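Local coordinates for protein putative TRAP PERIPLASMIC SOLUTE BINDING PROTEIN (Haemophilus influenzae, PDB 4PBQ) that probably captures L-gulonate or a related sugar acid in the periplasm and hands it to a TRAP transporter for uptake into the cell, at residues 26-32 and 83-88; 135-141 and 234-240. All coordinates share one frame; numbering follows the deposited sequence.

Contact 1 (26-32 and 83-88); sequences IIKLGHY and TIEAGI. With 2UF (L-gulonate), chain D.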
loop_
_atom_site.group_PDB
_atom_site.type_symbol
_atom_site.label_atom_id
_atom_site.label_comp_id
_atom_site.label_asym_id
_atom_site.label_seq_id
_atom_site.Cartn_x
_atom_site.Cartn_y
_atom_site.Cartn_z
ATOM N N ILE A 26 -24.700 -5.432 8.188
ATOM C CA ILE A 26 -23.768 -6.161 7.367
ATOM C C ILE A 26 -22.798 -5.178 6.752
ATOM O O ILE A 26 -23.201 -4.293 5.990
ATOM C CB ILE A 26 -24.470 -6.936 6.257
ATOM C CG1 ILE A 26 -25.407 -7.972 6.872
ATOM C CG2 ILE A 26 -23.459 -7.627 5.388
ATOM C CD1 ILE A 26 -26.343 -8.574 5.882
ATOM N N ILE A 27 -21.533 -5.328 7.129
ATOM C CA ILE A 27 -20.453 -4.481 6.642
ATOM C C ILE A 27 -19.581 -5.256 5.646
ATOM O O ILE A 27 -18.868 -6.185 6.017
ATOM C CB ILE A 27 -19.648 -4.000 7.836
ATOM C CG1 ILE A 27 -20.509 -3.024 8.646
ATOM C CG2 ILE A 27 -18.369 -3.328 7.404
ATOM C CD1 ILE A 27 -19.891 -2.615 9.937
ATOM N N LYS A 28 -19.651 -4.878 4.370
ATOM C CA LYS A 28 -18.853 -5.534 3.350
ATOM C C LYS A 28 -17.493 -4.859 3.401
ATOM O O LYS A 28 -17.424 -3.636 3.496
ATOM C CB LYS A 28 -19.434 -5.353 1.945
ATOM C CG LYS A 28 -20.843 -5.896 1.756
ATOM C CD LYS A 28 -21.278 -5.835 0.284
ATOM C CE LYS A 28 -21.256 -4.421 -0.289
ATOM N NZ LYS A 28 -22.194 -3.513 0.408
ATOM N N LEU A 29 -16.447 -5.665 3.378
ATOM C CA LEU A 29 -15.064 -5.165 3.473
ATOM C C LEU A 29 -14.265 -5.666 2.284
ATOM O O LEU A 29 -13.969 -6.873 2.149
ATOM C CB LEU A 29 -14.429 -5.625 4.787
ATOM C CG LEU A 29 -13.115 -4.932 5.152
ATOM C CD1 LEU A 29 -12.860 -5.185 6.626
ATOM C CD2 LEU A 29 -11.941 -5.386 4.307
ATOM N N GLY A 30 -13.900 -4.743 1.398
ATOM C CA GLY A 30 -13.220 -5.132 0.178
ATOM C C GLY A 30 -11.758 -4.728 0.153
ATOM O O GLY A 30 -11.401 -3.702 0.692
ATOM N N HIS A 31 -10.925 -5.571 -0.438
ATOM C CA HIS A 31 -9.525 -5.214 -0.647
ATOM C C HIS A 31 -8.966 -5.930 -1.870
ATOM O O HIS A 31 -9.624 -6.799 -2.457
ATOM C CB HIS A 31 -8.696 -5.463 0.612
ATOM C CG HIS A 31 -8.530 -6.897 0.969
ATOM N ND1 HIS A 31 -7.453 -7.654 0.561
ATOM C CD2 HIS A 31 -9.297 -7.709 1.736
ATOM C CE1 HIS A 31 -7.562 -8.870 1.065
ATOM N NE2 HIS A 31 -8.675 -8.926 1.774
ATOM N N TYR A 32 -7.748 -5.541 -2.263
ATOM C CA TYR A 32 -7.126 -6.056 -3.477
ATOM C C TYR A 32 -6.123 -7.199 -3.321
ATOM O O TYR A 32 -5.707 -7.806 -4.320
ATOM C CB TYR A 32 -6.440 -4.908 -4.230
ATOM C CG TYR A 32 -5.199 -4.261 -3.645
ATOM C CD1 TYR A 32 -3.964 -4.896 -3.704
ATOM C CD2 TYR A 32 -5.247 -2.965 -3.122
ATOM C CE1 TYR A 32 -2.819 -4.277 -3.240
ATOM C CE2 TYR A 32 -4.087 -2.338 -2.653
ATOM C CZ TYR A 32 -2.889 -2.999 -2.720
ATOM O OH TYR A 32 -1.739 -2.369 -2.266
ATOM N N THR A 83 -21.611 2.596 -0.291
ATOM C CA THR A 83 -22.059 1.329 -0.848
ATOM C C THR A 83 -21.071 0.206 -0.613
ATOM O O THR A 83 -21.402 -0.963 -0.803
ATOM C CB THR A 83 -22.332 1.438 -2.352
ATOM O OG1 THR A 83 -21.126 1.784 -3.029
ATOM C CG2 THR A 83 -23.405 2.493 -2.608
ATOM N N ILE A 84 -19.848 0.558 -0.229
ATOM C CA ILE A 84 -18.907 -0.427 0.297
ATOM C C ILE A 84 -18.541 0.056 1.689
ATOM O O ILE A 84 -17.872 1.066 1.864
ATOM C CB ILE A 84 -17.658 -0.596 -0.589
ATOM C CG1 ILE A 84 -18.079 -1.123 -1.965
ATOM C CG2 ILE A 84 -16.659 -1.554 0.070
ATOM C CD1 ILE A 84 -16.945 -1.194 -2.970
ATOM N N GLU A 85 -19.026 -0.660 2.694
ATOM C CA GLU A 85 -18.959 -0.168 4.070
ATOM C C GLU A 85 -17.569 -0.126 4.716
ATOM O O GLU A 85 -17.336 0.695 5.615
ATOM C CB GLU A 85 -19.924 -0.977 4.943
ATOM C CG GLU A 85 -21.371 -0.819 4.525
ATOM C CD GLU A 85 -21.837 -1.797 3.437
ATOM O OE1 GLU A 85 -21.052 -2.666 3.014
ATOM O OE2 GLU A 85 -23.019 -1.720 3.028
ATOM N N ALA A 86 -16.682 -1.029 4.307
ATOM C CA ALA A 86 -15.292 -1.025 4.808
ATOM C C ALA A 86 -14.333 -1.514 3.746
ATOM O O ALA A 86 -14.726 -2.034 2.701
ATOM C CB ALA A 86 -15.170 -1.876 6.070
ATOM N N GLY A 87 -13.044 -1.315 3.985
ATOM C CA GLY A 87 -12.097 -1.806 3.023
ATOM C C GLY A 87 -10.680 -1.587 3.449
ATOM O O GLY A 87 -10.416 -0.847 4.417
ATOM N N ILE A 88 -9.779 -2.235 2.722
ATOM C CA ILE A 88 -8.353 -1.885 2.781
ATOM C C ILE A 88 -7.920 -1.441 1.407
ATOM O O ILE A 88 -8.150 -2.133 0.434
ATOM C CB ILE A 88 -7.462 -3.045 3.240
ATOM C CG1 ILE A 88 -7.897 -3.531 4.643
ATOM C CG2 ILE A 88 -5.972 -2.611 3.221
ATOM C CD1 ILE A 88 -7.086 -4.658 5.227
HETATM O O6A 2UF D . -1.995 -1.447 -7.690
HETATM C C6 2UF D . -0.949 -1.294 -7.045
HETATM O O6B 2UF D . 0.200 -1.468 -7.479
HETATM C C5 2UF D . -1.103 -0.906 -5.559
HETATM O O5 2UF D . 0.012 -1.401 -4.850
HETATM C C4 2UF D . -1.186 0.628 -5.396
HETATM O O4 2UF D . -2.388 1.118 -6.012
HETATM C C3 2UF D . -1.146 0.998 -3.898
HETATM O O3 2UF D . -2.114 0.233 -3.101
HETATM C C2 2UF D . -1.413 2.497 -3.682
HETATM O O2 2UF D . -1.007 2.748 -2.351
HETATM C C1 2UF D . -0.534 3.386 -4.615
HETATM O O1 2UF D . -0.736 4.753 -4.223
HETATM O O HOH W 1 -24.296 -4.280 3.492
#
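Strands 26-30 and 86-88 run side by side and parallel, their axes 15° apart and Leu29 level with Ala86, with a backbone ladder in which Lys28 O takes Ala86 N, Gly30 N gives to Ala86 O and Gly30 O takes Ile88 N. Just ahead of the second strand, Glu85 folds back on the first. Its chain bends at chi2 (87°), which turns the carboxylate toward Lys28, and OE1 is gripped twice: Lys28 N reaches it at 2.9 Å from above the carboxylate plane, Lys28 NZ at 3.0 Å on the syn side, somewhat out of the plane, as a salt bridge. Lys28, curled at chi3 and chi4, also gives NZ to Thr83 O (2.9 Å), while a water joins Glu85 OE2 to Ile26 O. The pair belongs to the mixed sheet of a family 7 solute-binding protein, strand 59-64 lying along the other edge of 26-30. Ala86 CB touches both Ile27 CG2 and Leu29 CG, 3.8 Å from each, and helix 38-54 packs over Leu29 and Ile88. Next along the chain, His31 CB lies 3.8 Å from Ile88 CB, and its ring turns off to hydrogen-bond His40. Tyr32 then carries the chain into the ligand pocket, where its OH lies 2.8 Å from O3 of L-gulonate, a sugar acid held also by Arg167 and Glu72.

Contact 2 (135-141 and 234-240); sequences GIKLLAY and GLLQISL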
loop_
_atom_site.group_PDB
_atom_site.type_symbol
_atom_site.label_atom_id
_atom_site.label_comp_id
_atom_site.label_asym_id
_atom_site.label_seq_id
_atom_site.Cartn_x
_atom_site.Cartn_y
_atom_site.Cartn_z
ATOM N N GLY A 135 -15.351 11.525 3.445
ATOM C CA GLY A 135 -16.313 10.460 3.678
ATOM C C GLY A 135 -15.725 9.166 4.225
ATOM O O GLY A 135 -16.397 8.130 4.234
ATOM N N ILE A 136 -14.498 9.213 4.705
ATOM C CA ILE A 136 -13.851 7.972 5.129
ATOM C C ILE A 136 -13.314 8.107 6.541
ATOM O O ILE A 136 -12.634 9.087 6.866
ATOM C CB ILE A 136 -12.723 7.566 4.152
ATOM C CG1 ILE A 136 -13.287 7.217 2.779
ATOM C CG2 ILE A 136 -11.939 6.371 4.682
ATOM C CD1 ILE A 136 -12.221 6.949 1.694
ATOM N N LYS A 137 -13.606 7.103 7.372
ATOM C CA LYS A 137 -12.998 6.990 8.688
ATOM C C LYS A 137 -11.842 5.990 8.652
ATOM O O LYS A 137 -12.013 4.810 8.319
ATOM C CB LYS A 137 -14.042 6.549 9.710
ATOM C CG LYS A 137 -13.475 6.157 11.058
ATOM C CD LYS A 137 -12.967 7.365 11.849
ATOM C CE LYS A 137 -12.423 6.873 13.198
ATOM N NZ LYS A 137 -12.070 8.021 14.073
ATOM N N LEU A 138 -10.645 6.456 9.005
ATOM C CA LEU A 138 -9.484 5.571 9.065
ATOM C C LEU A 138 -9.414 4.867 10.401
ATOM O O LEU A 138 -9.477 5.521 11.436
ATOM C CB LEU A 138 -8.192 6.358 8.870
ATOM C CG LEU A 138 -6.933 5.475 8.806
ATOM C CD1 LEU A 138 -6.891 4.540 7.648
ATOM C CD2 LEU A 138 -5.698 6.348 8.814
ATOM N N LEU A 139 -9.313 3.537 10.379
ATOM C CA LEU A 139 -9.219 2.743 11.607
ATOM C C LEU A 139 -7.813 2.239 11.914
ATOM O O LEU A 139 -7.481 2.055 13.086
ATOM C CB LEU A 139 -10.172 1.543 11.544
ATOM C CG LEU A 139 -11.661 1.896 11.497
ATOM C CD1 LEU A 139 -12.500 0.625 11.349
ATOM C CD2 LEU A 139 -12.036 2.687 12.742
ATOM N N ALA A 140 -6.995 1.992 10.887
ATOM C CA ALA A 140 -5.639 1.481 11.112
ATOM C C ALA A 140 -4.729 1.675 9.911
ATOM O O ALA A 140 -5.157 1.545 8.769
ATOM C CB ALA A 140 -5.692 -0.001 11.466
ATOM N N TYR A 141 -3.459 1.960 10.186
ATOM C CA TYR A 141 -2.402 1.842 9.197
ATOM C C TYR A 141 -1.712 0.488 9.329
ATOM O O TYR A 141 -1.021 0.219 10.342
ATOM C CB TYR A 141 -1.344 2.901 9.460
ATOM C CG TYR A 141 -1.714 4.324 9.118
ATOM C CD1 TYR A 141 -1.687 4.784 7.802
ATOM C CD2 TYR A 141 -2.039 5.219 10.125
ATOM C CE1 TYR A 141 -2.004 6.100 7.509
ATOM C CE2 TYR A 141 -2.338 6.544 9.851
ATOM C CZ TYR A 141 -2.307 6.979 8.544
ATOM O OH TYR A 141 -2.616 8.286 8.266
ATOM N N GLY A 234 -1.209 -0.246 3.965
ATOM C CA GLY A 234 -2.571 -0.664 3.674
ATOM C C GLY A 234 -3.503 -0.093 4.738
ATOM O O GLY A 234 -3.401 -0.430 5.926
ATOM N N LEU A 235 -4.398 0.797 4.319
ATOM C CA LEU A 235 -5.265 1.529 5.234
ATOM C C LEU A 235 -6.567 0.777 5.458
ATOM O O LEU A 235 -7.305 0.526 4.514
ATOM C CB LEU A 235 -5.575 2.921 4.665
ATOM C CG LEU A 235 -4.528 4.031 4.836
ATOM C CD1 LEU A 235 -3.161 3.603 4.557
ATOM C CD2 LEU A 235 -4.965 5.206 3.913
ATOM N N LEU A 236 -6.856 0.438 6.710
ATOM C CA LEU A 236 -8.139 -0.169 7.057
ATOM C C LEU A 236 -9.105 0.942 7.358
ATOM O O LEU A 236 -8.874 1.749 8.265
ATOM C CB LEU A 236 -7.990 -1.033 8.303
ATOM C CG LEU A 236 -9.265 -1.650 8.853
ATOM C CD1 LEU A 236 -9.947 -2.535 7.818
ATOM C CD2 LEU A 236 -8.892 -2.469 10.079
ATOM N N GLN A 237 -10.198 0.967 6.605
ATOM C CA GLN A 237 -11.101 2.097 6.579
ATOM C C GLN A 237 -12.552 1.651 6.707
ATOM O O GLN A 237 -12.888 0.557 6.296
ATOM C CB GLN A 237 -10.966 2.812 5.232
ATOM C CG GLN A 237 -9.620 3.461 5.004
ATOM C CD GLN A 237 -9.330 3.656 3.523
ATOM O OE1 GLN A 237 -9.666 4.694 2.936
ATOM N NE2 GLN A 237 -8.770 2.630 2.904
ATOM N N ILE A 238 -13.392 2.533 7.237
ATOM C CA ILE A 238 -14.839 2.290 7.270
ATOM C C ILE A 238 -15.498 3.544 6.687
ATOM O O ILE A 238 -15.071 4.664 6.950
ATOM C CB ILE A 238 -15.310 1.931 8.698
ATOM C CG1 ILE A 238 -16.793 1.568 8.746
ATOM C CG2 ILE A 238 -15.080 3.033 9.646
ATOM C CD1 ILE A 238 -17.073 0.517 9.864
ATOM N N SER A 239 -16.496 3.352 5.840
ATOM C CA SER A 239 -17.258 4.475 5.339
ATOM C C SER A 239 -17.816 5.314 6.478
ATOM O O SER A 239 -18.359 4.793 7.462
ATOM C CB SER A 239 -18.423 3.980 4.491
ATOM O OG SER A 239 -19.265 5.050 4.101
ATOM N N LEU A 240 -17.712 6.623 6.354
ATOM C CA LEU A 240 -18.239 7.510 7.385
ATOM C C LEU A 240 -19.759 7.383 7.507
ATOM O O LEU A 240 -20.315 7.523 8.593
ATOM C CB LEU A 240 -17.838 8.951 7.085
ATOM C CG LEU A 240 -17.946 9.945 8.247
ATOM C CD1 LEU A 240 -17.027 9.554 9.403
ATOM C CD2 LEU A 240 -17.620 11.320 7.742
#
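Leu138 and Leu235 cross on one face of an antiparallel pair: Leu138 reaches over with CD1, 3.6 Å from Leu235 CB, while its other methyl, CD2, lies 3.4 Å above the Tyr141 ring plane, offset toward the rim. Leu235 runs alongside Tyr141 and points the same way, its CD1 3.8 Å from Tyr141 CD1. Further along this face the Gln237 side chain crosses Ile136, whose CG2 methyl stands anti to the backbone N and meets Gln237 OE1 at 3.3 Å. The amide is turned a quarter-turn about chi3 (90°), and NE2 donates back to Leu235 O from above that carbonyl's plane as well as to Thr89. Leu236, Ile238, Lys137 and Ala140 occupy the opposite face, which helix 248-281 covers in part. There Ile238 CG2 touches Lys137 CB at 3.7 Å and also Leu139 CD1. Leu139 is the extra residue of a classic beta bulge: both Leu139 N (2.8 Å) and Ala140 N (3.2 Å) donate to Leu236 O, the first nearly in line with the C=O bond, the second in the carbonyl plane, on a lone pair. At the far end Leu240 N bonds Gly135 O, and Ser239 stands at the N-cap of helix 240-243, its OG bonded to Leu79 O and only weakly to Lys241 N. Backbone bonds thus join the strands and apolar branches pack across them on each face; the bulge moves the register by one residue while the N-H of Leu139 keeps a hydrogen bond, and the buried Gln237 amide has partners for its NE2 within the sheet.

Strands 86-89 and 231-239 are neighbours, so contacts 1 and 2 belong to one mixed sheet, their centres 10 Å apart. Two probable hydrogen bonds stitch them directly, Glu85 O to Ser239 N and Gly87 O to Gln237 N. Both are largely buried, but contact 1 reaches the surface at one end, where partly exposed Lys28 and Glu85 form a salt bridge and a water joins Glu85 to Ile26 O; contact 2 relies on apolar packing, a tyrosine ring included, and a bulged ladder. The pairing changes too, from parallel to antiparallel. Contact 1 runs on to the ligand through Tyr32, whereas contact 2 stops short, the nearest atoms of Gly234 and L-gulonate about 7 Å apart.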